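Local atomic coordinates of actin-related protein 8 (Homo sapiens, PDB entry 4FO0), a protein that serves as a proposed core subunit of the chromatin-remodelling INO80 complex, binds ATP, shows low basal ATPase activity and is required to recruit INO80 to DNA damage. Residues L27-A32 / L36-P41; I17-P22 / G557-A562; I202-D207 / S236-Y241. All blocks are in the same frame, centred on the assembly; numbering follows the deposited sequence.

Interaction 1: L27-A32 / L36-P41; sequences LRIGRA and LPASIP. With ATP (adenosine-5'-triphosphate), chain C.
In an antiparallel β hairpin beside the nucleotide, L27 faces I40 and I29 faces A38 as hydrogen-bonded pairs. L27 N donates to I40 O over 2.7 Å, and I40 N returns a straighter bond to L27 O (2.9 Å, 169° at the hydrogen). Two residues along each strand, I29 N meets A38 O at 3.0 Å and A38 N meets I29 O at 2.8 Å. Between these rungs R28 and S39 form a non-hydrogen-bonded pair. L27, I29, A38 and I40 look to one side of the sheet, where I29 CG2 rests 4.1 Å from I40 CD1, the two isoleucine side chains crossing at a slant. In this actin-fold sheet W181 and A184 of helix 170-187 cover that apolar side. R28 leaves the other side; CG lies 3.4 Å from S39 OG, and a bend at chi3 (-87°) carries the guanidinium to the ATP. R28 NH2 bonds to O1A of the alpha phosphate, which lies at the guanidinium edge, and weakly to O2B of the beta phosphate. In the guanidinium plane, but beyond NH1 on the side away from NH2, a water accepts from R28 NH1 at 2.9 Å and also hydrogen-bonds to S39 OG.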
ATOM      1  N   LEU A  27      -7.978   2.298   3.785  1.00 32.69           N
ATOM      2  CA  LEU A  27      -8.256   3.688   4.082  1.00 30.36           C
ATOM      3  C   LEU A  27      -7.753   4.025   5.499  1.00 31.59           C
ATOM      4  O   LEU A  27      -7.984   3.290   6.462  1.00 39.75           O
ATOM      5  CB  LEU A  27      -9.755   3.960   3.975  1.00 36.13           C
ATOM      6  CG  LEU A  27     -10.209   5.296   4.584  1.00 41.20           C
ATOM      7  CD1 LEU A  27      -9.600   6.494   3.848  1.00 27.86           C
ATOM      8  CD2 LEU A  27     -11.725   5.385   4.593  1.00 37.75           C
ATOM      9  N   ARG A  28      -7.033   5.117   5.629  1.00 30.81           N
ATOM     10  CA  ARG A  28      -6.636   5.563   6.958  1.00 36.08           C
ATOM     11  C   ARG A  28      -7.287   6.907   7.211  1.00 37.83           C
ATOM     12  O   ARG A  28      -7.100   7.867   6.451  1.00 31.86           O
ATOM     13  CB  ARG A  28      -5.106   5.567   7.121  1.00 26.93           C
ATOM     14  CG  ARG A  28      -4.618   4.183   7.539  1.00 39.23           C
ATOM     15  CD  ARG A  28      -3.151   3.924   7.309  1.00 39.62           C
ATOM     16  NE  ARG A  28      -2.883   3.434   5.962  1.00 54.73           N
ATOM     17  CZ  ARG A  28      -2.552   2.180   5.647  1.00 43.58           C
ATOM     18  NH1 ARG A  28      -2.436   1.241   6.580  1.00 17.14           N
ATOM     19  NH2 ARG A  28      -2.322   1.870   4.377  1.00 47.24           N
ATOM     20  N   ILE A  29      -8.109   6.956   8.248  1.00 37.58           N
ATOM     21  CA  ILE A  29      -8.939   8.134   8.467  1.00 39.41           C
ATOM     22  C   ILE A  29      -9.107   8.433   9.960  1.00 44.01           C
ATOM     23  O   ILE A  29      -9.194   7.513  10.775  1.00 42.97           O
ATOM     24  CB  ILE A  29     -10.305   7.956   7.771  1.00 36.15           C
ATOM     25  CG1 ILE A  29     -11.155   9.209   7.904  1.00 41.26           C
ATOM     26  CG2 ILE A  29     -11.058   6.743   8.329  1.00 37.61           C
ATOM     27  CD1 ILE A  29     -12.358   9.206   6.991  1.00 32.06           C
ATOM     28  N   GLY A  30      -9.124   9.714  10.320  1.00 42.57           N
ATOM     29  CA  GLY A  30      -9.272  10.102  11.716  1.00 43.40           C
ATOM     30  C   GLY A  30      -9.248  11.600  11.927  1.00 32.98           C
ATOM     31  O   GLY A  30      -8.991  12.354  10.989  1.00 36.15           O
ATOM     32  N   ARG A  31      -9.530  12.039  13.152  1.00 41.41           N
ATOM     33  CA  ARG A  31      -9.359  13.449  13.518  1.00 28.42           C
ATOM     34  C   ARG A  31      -7.875  13.760  13.620  1.00 43.12           C
ATOM     35  O   ARG A  31      -7.070  12.906  14.026  1.00 42.51           O
ATOM     36  CB  ARG A  31      -9.994  13.748  14.872  1.00 46.21           C
ATOM     37  CG  ARG A  31     -11.468  13.500  14.967  1.00 43.66           C
ATOM     38  CD  ARG A  31     -11.907  13.560  16.408  1.00 42.79           C
ATOM     39  NE  ARG A  31     -13.239  12.983  16.590  1.00 45.47           N
ATOM     40  CZ  ARG A  31     -14.366  13.689  16.624  1.00 49.39           C
ATOM     41  NH1 ARG A  31     -14.341  15.013  16.480  1.00 42.53           N
ATOM     42  NH2 ARG A  31     -15.527  13.070  16.797  1.00 50.98           N
ATOM     43  N   ALA A  32      -7.506  14.986  13.279  1.00 37.69           N
ATOM     44  CA  ALA A  32      -6.109  15.405  13.401  1.00 38.67           C
ATOM     45  C   ALA A  32      -5.579  15.263  14.840  1.00 47.22           C
ATOM     46  O   ALA A  32      -4.378  15.276  15.070  1.00 56.05           O
ATOM     47  CB  ALA A  32      -5.944  16.830  12.897  1.00 31.02           C
ATOM     48  N   LEU A  36      -3.699   7.441  16.750  1.00 60.49           N
ATOM     49  CA  LEU A  36      -3.839   6.511  15.642  1.00 55.12           C
ATOM     50  C   LEU A  36      -5.121   6.790  14.869  1.00 50.00           C
ATOM     51  O   LEU A  36      -6.177   7.019  15.462  1.00 48.54           O
ATOM     52  CB  LEU A  36      -3.885   5.080  16.157  1.00 44.55           C
ATOM     53  CG  LEU A  36      -2.652   4.660  16.935  1.00 56.00           C
ATOM     54  CD1 LEU A  36      -2.828   3.229  17.375  1.00 46.51           C
ATOM     55  CD2 LEU A  36      -1.391   4.848  16.092  1.00 41.53           C
ATOM     56  N   PRO A  37      -5.034   6.757  13.535  1.00 53.87           N
ATOM     57  CA  PRO A  37      -6.231   6.827  12.696  1.00 44.61           C
ATOM     58  C   PRO A  37      -6.916   5.472  12.681  1.00 37.39           C
ATOM     59  O   PRO A  37      -6.270   4.463  12.951  1.00 47.72           O
ATOM     60  CB  PRO A  37      -5.649   7.090  11.310  1.00 32.92           C
ATOM     61  CG  PRO A  37      -4.333   6.369  11.339  1.00 43.57           C
ATOM     62  CD  PRO A  37      -3.805   6.599  12.735  1.00 43.35           C
ATOM     63  N   ALA A  38      -8.199   5.441  12.345  1.00 36.84           N
ATOM     64  CA  ALA A  38      -8.844   4.174  12.021  1.00 42.95           C
ATOM     65  C   ALA A  38      -8.317   3.645  10.682  1.00 41.24           C
ATOM     66  O   ALA A  38      -7.988   4.418   9.767  1.00 43.53           O
ATOM     67  CB  ALA A  38     -10.340   4.327  11.979  1.00 28.58           C
ATOM     68  N   SER A  39      -8.225   2.326  10.593  1.00 26.45           N
ATOM     69  CA  SER A  39      -7.739   1.657   9.397  1.00 42.54           C
ATOM     70  C   SER A  39      -8.826   0.738   8.902  1.00 43.53           C
ATOM     71  O   SER A  39      -9.224  -0.195   9.595  1.00 50.83           O
ATOM     72  CB  SER A  39      -6.476   0.844   9.695  1.00 34.62           C
ATOM     73  OG  SER A  39      -5.305   1.660   9.685  1.00 42.60           O
ATOM     74  N   ILE A  40      -9.320   1.013   7.707  1.00 32.74           N
ATOM     75  CA  ILE A  40     -10.416   0.242   7.145  1.00 40.06           C
ATOM     76  C   ILE A  40     -10.017  -0.356   5.811  1.00 29.44           C
ATOM     77  O   ILE A  40      -9.396   0.330   4.982  1.00 30.93           O
ATOM     78  CB  ILE A  40     -11.650   1.144   6.911  1.00 51.28           C
ATOM     79  CG1 ILE A  40     -12.192   1.645   8.243  1.00 53.67           C
ATOM     80  CG2 ILE A  40     -12.726   0.411   6.128  1.00 43.94           C
ATOM     81  CD1 ILE A  40     -11.300   2.664   8.888  1.00 63.34           C
ATOM     82  N   PRO A  41     -10.367  -1.631   5.594  1.00 28.64           N
ATOM     83  CA  PRO A  41     -10.243  -2.224   4.249  1.00 30.82           C
ATOM     84  C   PRO A  41     -11.049  -1.364   3.306  1.00 30.94           C
ATOM     85  O   PRO A  41     -12.241  -1.172   3.508  1.00 34.85           O
ATOM     86  CB  PRO A  41     -10.899  -3.600   4.391  1.00 25.14           C
ATOM     87  CG  PRO A  41     -10.800  -3.905   5.888  1.00 25.57           C
ATOM     88  CD  PRO A  41     -10.892  -2.577   6.591  1.00 22.08           C
TER
HETATM   89  PG  ATP C 702      -1.221   1.517  -2.046  1.00 29.81           P
HETATM   90  O1G ATP C 702      -0.325   2.481  -1.318  1.00 28.13           O
HETATM   91  O2G ATP C 702      -2.483   2.115  -2.617  1.00 28.00           O
HETATM   92  O3G ATP C 702      -0.522   0.579  -3.008  1.00 27.69           O
HETATM   93  PB  ATP C 702      -2.077   0.865   0.653  1.00 33.95           P
HETATM   94  O1B ATP C 702      -3.362   0.130   0.922  1.00 24.54           O
HETATM   95  O2B ATP C 702      -1.851   2.319   1.042  1.00 26.04           O
HETATM   96  O3B ATP C 702      -1.751   0.546  -0.889  1.00 29.89           O
HETATM   97  PA  ATP C 702      -0.350   0.003   2.755  1.00 33.62           P
HETATM   98  O1A ATP C 702      -1.527  -0.252   3.660  1.00 43.41           O
HETATM   99  O2A ATP C 702       0.593   1.157   2.982  1.00 28.33           O
HETATM  100  O3A ATP C 702      -0.880  -0.025   1.247  1.00 36.54           O
HETATM  101  O5' ATP C 702       0.519  -1.336   2.741  1.00 28.93           O
HETATM  102  C5' ATP C 702      -0.168  -2.557   2.518  1.00 33.24           C
HETATM  103  C4' ATP C 702       0.855  -3.637   2.271  1.00 33.10           C
HETATM  104  O4' ATP C 702       1.698  -3.697   3.411  1.00 39.66           O
HETATM  105  C3' ATP C 702       0.234  -5.015   2.114  1.00 42.79           C
HETATM  106  O3' ATP C 702       0.769  -5.654   0.950  1.00 31.07           O
HETATM  107  C2' ATP C 702       0.661  -5.754   3.359  1.00 31.41           C
HETATM  108  O2' ATP C 702       0.847  -7.145   3.143  1.00 34.63           O
HETATM  109  C1' ATP C 702       1.973  -5.071   3.652  1.00 40.96           C
HETATM  110  N9  ATP C 702       2.419  -5.357   5.023  1.00 41.22           N
HETATM  111  C8  ATP C 702       1.808  -4.974   6.152  1.00 44.05           C
HETATM  112  N7  ATP C 702       2.486  -5.420   7.236  1.00 39.46           N
HETATM  113  C5  ATP C 702       3.552  -6.097   6.794  1.00 37.12           C
HETATM  114  C6  ATP C 702       4.666  -6.831   7.414  1.00 42.69           C
HETATM  115  N6  ATP C 702       4.756  -6.901   8.766  1.00 43.98           N
HETATM  116  N1  ATP C 702       5.574  -7.410   6.585  1.00 53.57           N
HETATM  117  C2  ATP C 702       5.480  -7.338   5.242  1.00 42.82           C
HETATM  118  N3  ATP C 702       4.477  -6.689   4.614  1.00 45.78           N
HETATM  119  C4  ATP C 702       3.505  -6.060   5.325  1.00 47.12           C
HETATM  120  O   HOH W   1      -2.687   0.423   9.386  1.00 34.49           O

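Interaction 2: I17-P22 / G557-A562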
ATOM      1  N   ILE A  17     -10.843  18.754  12.383  1.00 38.09           N
ATOM      2  CA  ILE A  17     -10.236  18.509  11.100  1.00 42.92           C
ATOM      3  C   ILE A  17     -10.082  17.012  10.870  1.00 39.49           C
ATOM      4  O   ILE A  17      -9.381  16.332  11.626  1.00 41.78           O
ATOM      5  CB  ILE A  17      -8.905  19.221  11.021  1.00 48.47           C
ATOM      6  CG1 ILE A  17      -9.162  20.735  11.040  1.00 35.80           C
ATOM      7  CG2 ILE A  17      -8.145  18.771   9.783  1.00 36.02           C
ATOM      8  CD1 ILE A  17      -7.920  21.562  11.176  1.00 42.38           C
ATOM      9  N   ILE A  18     -10.769  16.493   9.854  1.00 39.91           N
ATOM     10  CA  ILE A  18     -10.639  15.075   9.495  1.00 35.86           C
ATOM     11  C   ILE A  18      -9.513  14.860   8.486  1.00 35.91           C
ATOM     12  O   ILE A  18      -9.478  15.507   7.433  1.00 36.51           O
ATOM     13  CB  ILE A  18     -11.911  14.505   8.878  1.00 38.80           C
ATOM     14  CG1 ILE A  18     -13.085  14.602   9.850  1.00 37.72           C
ATOM     15  CG2 ILE A  18     -11.687  13.056   8.508  1.00 31.84           C
ATOM     16  CD1 ILE A  18     -12.872  13.825  11.097  1.00 42.83           C
ATOM     17  N   VAL A  19      -8.582  13.969   8.817  1.00 30.69           N
ATOM     18  CA  VAL A  19      -7.479  13.664   7.910  1.00 36.61           C
ATOM     19  C   VAL A  19      -7.725  12.344   7.185  1.00 37.74           C
ATOM     20  O   VAL A  19      -7.954  11.305   7.816  1.00 33.91           O
ATOM     21  CB  VAL A  19      -6.130  13.652   8.641  1.00 36.83           C
ATOM     22  CG1 VAL A  19      -5.007  13.228   7.705  1.00 25.72           C
ATOM     23  CG2 VAL A  19      -5.849  15.033   9.216  1.00 41.07           C
ATOM     24  N   ILE A  20      -7.700  12.400   5.856  1.00 35.55           N
ATOM     25  CA  ILE A  20      -8.067  11.244   5.041  1.00 35.35           C
ATOM     26  C   ILE A  20      -6.956  10.768   4.112  1.00 36.78           C
ATOM     27  O   ILE A  20      -6.521  11.488   3.203  1.00 35.65           O
ATOM     28  CB  ILE A  20      -9.311  11.528   4.214  1.00 34.12           C
ATOM     29  CG1 ILE A  20     -10.410  12.086   5.118  1.00 39.58           C
ATOM     30  CG2 ILE A  20      -9.770  10.256   3.486  1.00 29.93           C
ATOM     31  CD1 ILE A  20     -11.649  12.533   4.371  1.00 41.61           C
ATOM     32  N   HIS A  21      -6.500   9.545   4.351  1.00 30.95           N
ATOM     33  CA  HIS A  21      -5.466   8.956   3.518  1.00 30.18           C
ATOM     34  C   HIS A  21      -5.967   7.666   2.897  1.00 37.31           C
ATOM     35  O   HIS A  21      -5.906   6.599   3.512  1.00 34.85           O
ATOM     36  CB  HIS A  21      -4.225   8.655   4.334  1.00 24.09           C
ATOM     37  CG  HIS A  21      -3.051   8.267   3.501  1.00 33.99           C
ATOM     38  ND1 HIS A  21      -1.902   7.721   4.038  1.00 30.83           N
ATOM     39  CD2 HIS A  21      -2.843   8.344   2.164  1.00 35.08           C
ATOM     40  CE1 HIS A  21      -1.037   7.487   3.067  1.00 38.74           C
ATOM     41  NE2 HIS A  21      -1.584   7.851   1.919  1.00 45.76           N
ATOM     42  N   PRO A  22      -6.462   7.761   1.667  1.00 35.74           N
ATOM     43  CA  PRO A  22      -6.968   6.609   0.910  1.00 34.16           C
ATOM     44  C   PRO A  22      -5.813   5.719   0.452  1.00 37.69           C
ATOM     45  O   PRO A  22      -4.697   6.197   0.288  1.00 31.29           O
ATOM     46  CB  PRO A  22      -7.627   7.255  -0.311  1.00 36.17           C
ATOM     47  CG  PRO A  22      -7.602   8.755  -0.055  1.00 33.49           C
ATOM     48  CD  PRO A  22      -6.474   8.999   0.875  1.00 36.29           C
ATOM     49  N   GLY A 557       1.614  12.848   9.198  1.00 31.70           N
ATOM     50  CA  GLY A 557       2.019  14.083   8.566  1.00 34.53           C
ATOM     51  C   GLY A 557       0.853  14.969   8.164  1.00 34.50           C
ATOM     52  O   GLY A 557       0.952  16.190   8.193  1.00 37.50           O
ATOM     53  N   GLY A 558      -0.252  14.352   7.767  1.00 41.48           N
ATOM     54  CA  GLY A 558      -1.438  15.100   7.387  1.00 36.88           C
ATOM     55  C   GLY A 558      -1.999  15.865   8.570  1.00 43.70           C
ATOM     56  O   GLY A 558      -2.334  17.049   8.465  1.00 46.32           O
ATOM     57  N   ALA A 559      -2.100  15.186   9.706  1.00 40.06           N
ATOM     58  CA  ALA A 559      -2.537  15.826  10.940  1.00 48.00           C
ATOM     59  C   ALA A 559      -1.600  16.983  11.293  1.00 47.92           C
ATOM     60  O   ALA A 559      -2.036  18.100  11.569  1.00 45.77           O
ATOM     61  CB  ALA A 559      -2.580  14.814  12.061  1.00 33.08           C
ATOM     62  N   VAL A 560      -0.306  16.699  11.266  1.00 38.39           N
ATOM     63  CA  VAL A 560       0.706  17.711  11.494  1.00 46.37           C
ATOM     64  C   VAL A 560       0.529  18.904  10.580  1.00 41.13           C
ATOM     65  O   VAL A 560       0.787  20.030  10.973  1.00 51.08           O
ATOM     66  CB  VAL A 560       2.108  17.154  11.259  1.00 40.95           C
ATOM     67  CG1 VAL A 560       3.078  18.291  11.032  1.00 34.85           C
ATOM     68  CG2 VAL A 560       2.529  16.321  12.444  1.00 39.15           C
ATOM     69  N   LEU A 561       0.105  18.645   9.353  1.00 45.55           N
ATOM     70  CA  LEU A 561      -0.089  19.699   8.366  1.00 49.46           C
ATOM     71  C   LEU A 561      -1.199  20.667   8.791  1.00 46.58           C
ATOM     72  O   LEU A 561      -1.204  21.841   8.415  1.00 53.89           O
ATOM     73  CB  LEU A 561      -0.416  19.075   7.002  1.00 45.40           C
ATOM     74  CG  LEU A 561      -0.984  20.013   5.940  1.00 36.31           C
ATOM     75  CD1 LEU A 561       0.014  21.101   5.671  1.00 36.40           C
ATOM     76  CD2 LEU A 561      -1.324  19.260   4.661  1.00 44.64           C
ATOM     77  N   ALA A 562      -2.139  20.167   9.581  1.00 42.17           N
ATOM     78  CA  ALA A 562      -3.280  20.969  10.017  1.00 63.08           C
ATOM     79  C   ALA A 562      -2.870  22.044  11.026  1.00 59.90           C
ATOM     80  O   ALA A 562      -3.475  23.110  11.088  1.00 65.40           O
ATOM     81  CB  ALA A 562      -4.373  20.066  10.596  1.00 42.89           C
TER
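V19 lays both of its methyl groups over one face of the flat peptide unit joining G558 to A559. CG2 stands above that plane, 4.0 Å from G558 C and 3.8 Å from A559 N; CG1 lies over the same face, shifted away from the carbonyl oxygen, 4.0 Å from G558 CA. That oxygen is turned along the helix, where G558 O takes a weak bond from A562 N, which bonds more closely to A559 O. The peptide is the flat surface that the valine uses. Its CG1 is anti to the backbone N (chi1 176°) and its CG2 anti to the carbonyl carbon, which sets the two methyls side by side over that face. Further along, A562 CB fits against both arms of I17, with CD1 at 3.9 Å and CG2 at 4.1 Å. Strand 17-21 and helix segment 557-562 run at 147°, their axes approaching to 8.4 Å; alternation along the strand turns I17 and V19 to the helix, where they meet A562 and the G558-A559 peptide, about one turn apart. This is strand-to-helix packing in the actin fold, in which a helix from the C-terminal part of the chain lies on the sheet formed near the N terminus. W571 also packs on I17. With an alanine in place of V19, both methyls would be gone and the G558-A559 peptide would probably lose its cover, opening a gap between strand and helix. Because G558 has no side chain to hold the valine off, methyl groups reach the helix backbone itself; the contact is van der Waals packing of methyl groups on a peptide face and on a methyl, held by fit and dispersion, with a directional bond supplied nearby by W555 NE1 to V19 O.

Interaction 3: I202-D207 / S236-Y241; sequences ILLIPD and SVCATY
The polar part of this contact joins D207 to S236: S236 OG donates to D207 OD1, with the two oxygens modelled 2.5 Å apart, a shortness that should not be read closely. S236 OG sits between its own backbone N and carbonyl carbon (chi1 47°), the rotation that turns the hydroxyl to the carboxylate. D207 CG in turn is anti to its backbone N (chi1 -161°), which brings the carboxylate to the serine, and chi2 (37°) presents OD1, with OD2 4.0 Å from S236 OG. S268 OG also bonds to D207 OD1, and R273 makes a long, weak ion pair with it. The apolar part lies two residues on in the helix, between L204 and C238. The thiol sulfur nests against the branch point of the leucine, SG being 3.8 Å from both L204 CG and L204 CD1, while L204 CD2 reaches C238 CB at 4.2 Å. Within the helix, T240 OG1 donates to V237 O, the carbonyl three residues earlier, and Y241 N bonds to the same oxygen at 3.1 Å. Strand 200-205 begins a β-α-β crossover through helix 211-225 to the parallel strand 229-234, which runs straight on into helix 235-243. That helix leads from this sheet to strand 247-253 of the second one, and A239 and T240 pack on I250 there; it is consistent with the helix that connects the two domains in actin. The contact therefore pairs a sulfur-hydrocarbon patch with a buried carboxylate. Two hydroxyls converge on D207 OD1 and probably spread its charge, and the nearby N-terminal end of helix 235-243 may help to stabilise that charge; through the serine bond the aspartate joins the loop just after strand 200-205 to the first turn of the helix.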
ATOM      1  N   ILE A 202      -8.491  17.308   5.590  1.00 34.13           N
ATOM      2  CA  ILE A 202      -7.226  17.213   4.893  1.00 29.86           C
ATOM      3  C   ILE A 202      -7.203  15.929   4.073  1.00 37.51           C
ATOM      4  O   ILE A 202      -7.244  14.827   4.627  1.00 32.79           O
ATOM      5  CB  ILE A 202      -6.073  17.184   5.868  1.00 38.86           C
ATOM      6  CG1 ILE A 202      -6.132  18.426   6.780  1.00 38.82           C
ATOM      7  CG2 ILE A 202      -4.767  17.032   5.097  1.00 28.01           C
ATOM      8  CD1 ILE A 202      -4.951  19.357   6.652  1.00 34.85           C
ATOM      9  N   LEU A 203      -7.151  16.082   2.755  1.00 33.92           N
ATOM     10  CA  LEU A 203      -7.104  14.954   1.839  1.00 29.04           C
ATOM     11  C   LEU A 203      -5.702  14.711   1.279  1.00 39.91           C
ATOM     12  O   LEU A 203      -5.144  15.554   0.569  1.00 42.26           O
ATOM     13  CB  LEU A 203      -8.075  15.168   0.675  1.00 32.39           C
ATOM     14  CG  LEU A 203      -8.104  14.065  -0.402  1.00 39.13           C
ATOM     15  CD1 LEU A 203      -8.463  12.707   0.195  1.00 27.35           C
ATOM     16  CD2 LEU A 203      -9.073  14.396  -1.520  1.00 37.10           C
ATOM     17  N   LEU A 204      -5.138  13.550   1.586  1.00 36.86           N
ATOM     18  CA  LEU A 204      -3.853  13.172   1.014  1.00 34.59           C
ATOM     19  C   LEU A 204      -4.069  12.549  -0.350  1.00 49.46           C
ATOM     20  O   LEU A 204      -4.970  11.727  -0.531  1.00 42.88           O
ATOM     21  CB  LEU A 204      -3.165  12.154   1.896  1.00 28.17           C
ATOM     22  CG  LEU A 204      -2.249  12.676   2.983  1.00 41.99           C
ATOM     23  CD1 LEU A 204      -2.998  13.611   3.916  1.00 31.74           C
ATOM     24  CD2 LEU A 204      -1.681  11.475   3.720  1.00 35.79           C
ATOM     25  N   ILE A 205      -3.237  12.930  -1.309  1.00 42.46           N
ATOM     26  CA  ILE A 205      -3.351  12.400  -2.653  1.00 35.83           C
ATOM     27  C   ILE A 205      -2.005  11.871  -3.124  1.00 42.94           C
ATOM     28  O   ILE A 205      -0.963  12.229  -2.580  1.00 40.61           O
ATOM     29  CB  ILE A 205      -3.853  13.461  -3.639  1.00 35.33           C
ATOM     30  CG1 ILE A 205      -2.802  14.554  -3.843  1.00 41.18           C
ATOM     31  CG2 ILE A 205      -5.126  14.066  -3.149  1.00 31.33           C
ATOM     32  CD1 ILE A 205      -3.180  15.529  -4.910  1.00 32.92           C
ATOM     33  N   PRO A 206      -2.024  11.017  -4.150  1.00 41.28           N
ATOM     34  CA  PRO A 206      -0.780  10.441  -4.664  1.00 29.83           C
ATOM     35  C   PRO A 206       0.176  11.533  -5.122  1.00 40.84           C
ATOM     36  O   PRO A 206      -0.237  12.626  -5.500  1.00 43.11           O
ATOM     37  CB  PRO A 206      -1.235   9.626  -5.877  1.00 28.45           C
ATOM     38  CG  PRO A 206      -2.731   9.416  -5.683  1.00 42.87           C
ATOM     39  CD  PRO A 206      -3.205  10.637  -4.947  1.00 38.59           C
ATOM     40  N   ASP A 207       1.459  11.214  -5.087  1.00 48.56           N
ATOM     41  CA  ASP A 207       2.502  12.105  -5.559  1.00 44.54           C
ATOM     42  C   ASP A 207       2.292  12.499  -7.029  1.00 45.42           C
ATOM     43  O   ASP A 207       2.295  13.682  -7.371  1.00 46.89           O
ATOM     44  CB  ASP A 207       3.842  11.402  -5.370  1.00 61.18           C
ATOM     45  CG  ASP A 207       4.996  12.353  -5.388  1.00 59.35           C
ATOM     46  OD1 ASP A 207       4.836  13.476  -4.862  1.00 70.97           O
ATOM     47  OD2 ASP A 207       6.057  11.977  -5.932  1.00 64.77           O
ATOM     48  N   SER A 236       3.380  12.148  -0.379  1.00 33.21           N
ATOM     49  CA  SER A 236       4.837  12.152  -0.254  1.00 35.83           C
ATOM     50  C   SER A 236       5.339  13.298   0.637  1.00 49.87           C
ATOM     51  O   SER A 236       6.204  13.104   1.490  1.00 47.32           O
ATOM     52  CB  SER A 236       5.484  12.245  -1.632  1.00 31.59           C
ATOM     53  OG  SER A 236       4.862  13.270  -2.388  1.00 45.50           O
ATOM     54  N   VAL A 237       4.805  14.498   0.435  1.00 40.22           N
ATOM     55  CA  VAL A 237       5.206  15.620   1.254  1.00 42.12           C
ATOM     56  C   VAL A 237       4.753  15.384   2.690  1.00 49.03           C
ATOM     57  O   VAL A 237       5.502  15.638   3.642  1.00 41.92           O
ATOM     58  CB  VAL A 237       4.623  16.934   0.740  1.00 44.62           C
ATOM     59  CG1 VAL A 237       4.977  18.057   1.685  1.00 35.54           C
ATOM     60  CG2 VAL A 237       5.119  17.216  -0.654  1.00 32.95           C
ATOM     61  N   CYS A 238       3.526  14.890   2.839  1.00 40.56           N
ATOM     62  CA  CYS A 238       2.999  14.578   4.161  1.00 38.39           C
ATOM     63  C   CYS A 238       3.895  13.596   4.903  1.00 45.80           C
ATOM     64  O   CYS A 238       4.166  13.760   6.092  1.00 39.62           O
ATOM     65  CB  CYS A 238       1.572  14.062   4.066  1.00 33.67           C
ATOM     66  SG  CYS A 238       0.392  15.366   3.602  1.00 52.16           S
ATOM     67  N   ALA A 239       4.369  12.583   4.193  1.00 39.03           N
ATOM     68  CA  ALA A 239       5.291  11.636   4.787  1.00 40.84           C
ATOM     69  C   ALA A 239       6.493  12.348   5.405  1.00 40.56           C
ATOM     70  O   ALA A 239       6.924  11.984   6.498  1.00 35.98           O
ATOM     71  CB  ALA A 239       5.749  10.620   3.756  1.00 34.61           C
ATOM     72  N   THR A 240       7.043  13.345   4.701  1.00 37.75           N
ATOM     73  CA  THR A 240       8.194  14.090   5.217  1.00 38.83           C
ATOM     74  C   THR A 240       7.847  14.827   6.510  1.00 44.79           C
ATOM     75  O   THR A 240       8.641  14.827   7.443  1.00 42.66           O
ATOM     76  CB  THR A 240       8.794  15.074   4.186  1.00 40.51           C
ATOM     77  OG1 THR A 240       7.838  16.087   3.855  1.00 55.03           O
ATOM     78  CG2 THR A 240       9.200  14.337   2.926  1.00 46.17           C
ATOM     79  N   TYR A 241       6.656  15.433   6.554  1.00 34.23           N
ATOM     80  CA  TYR A 241       6.138  16.084   7.754  1.00 37.99           C
ATOM     81  C   TYR A 241       6.006  15.129   8.932  1.00 42.54           C
ATOM     82  O   TYR A 241       6.393  15.449  10.052  1.00 54.74           O
ATOM     83  CB  TYR A 241       4.754  16.672   7.491  1.00 28.47           C
ATOM     84  CG  TYR A 241       4.746  17.833   6.538  1.00 41.13           C
ATOM     85  CD1 TYR A 241       5.917  18.524   6.236  1.00 43.03           C
ATOM     86  CD2 TYR A 241       3.561  18.250   5.941  1.00 42.97           C
ATOM     87  CE1 TYR A 241       5.899  19.595   5.357  1.00 37.65           C
ATOM     88  CE2 TYR A 241       3.537  19.315   5.064  1.00 40.38           C
ATOM     89  CZ  TYR A 241       4.707  19.984   4.777  1.00 39.61           C
ATOM     90  OH  TYR A 241       4.661  21.045   3.904  1.00 54.48           O
TER

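How the interactions relate
From the N terminus, strand 17-21 is laid down first, and the next strand, 26-31, pairs with it before turning back through the hairpin of interaction 1, the shortest loop. Interaction 3 closes later, spanning the crossover between 202-207 and 236-241; the two loops follow one another in series. Interaction 2 encloses both, since 17-22 waits some 535 residues for helix 553-563. Strand 17-21 lies between the other two strands in the sheet: V19 N meets G30 O at 2.7 Å, and I20 N meets I202 O at 2.8 Å. Together the contacts join the ATP-side hairpin, the sheet centre, helix 553-563 near the C terminus and the helix leading to the second sheet.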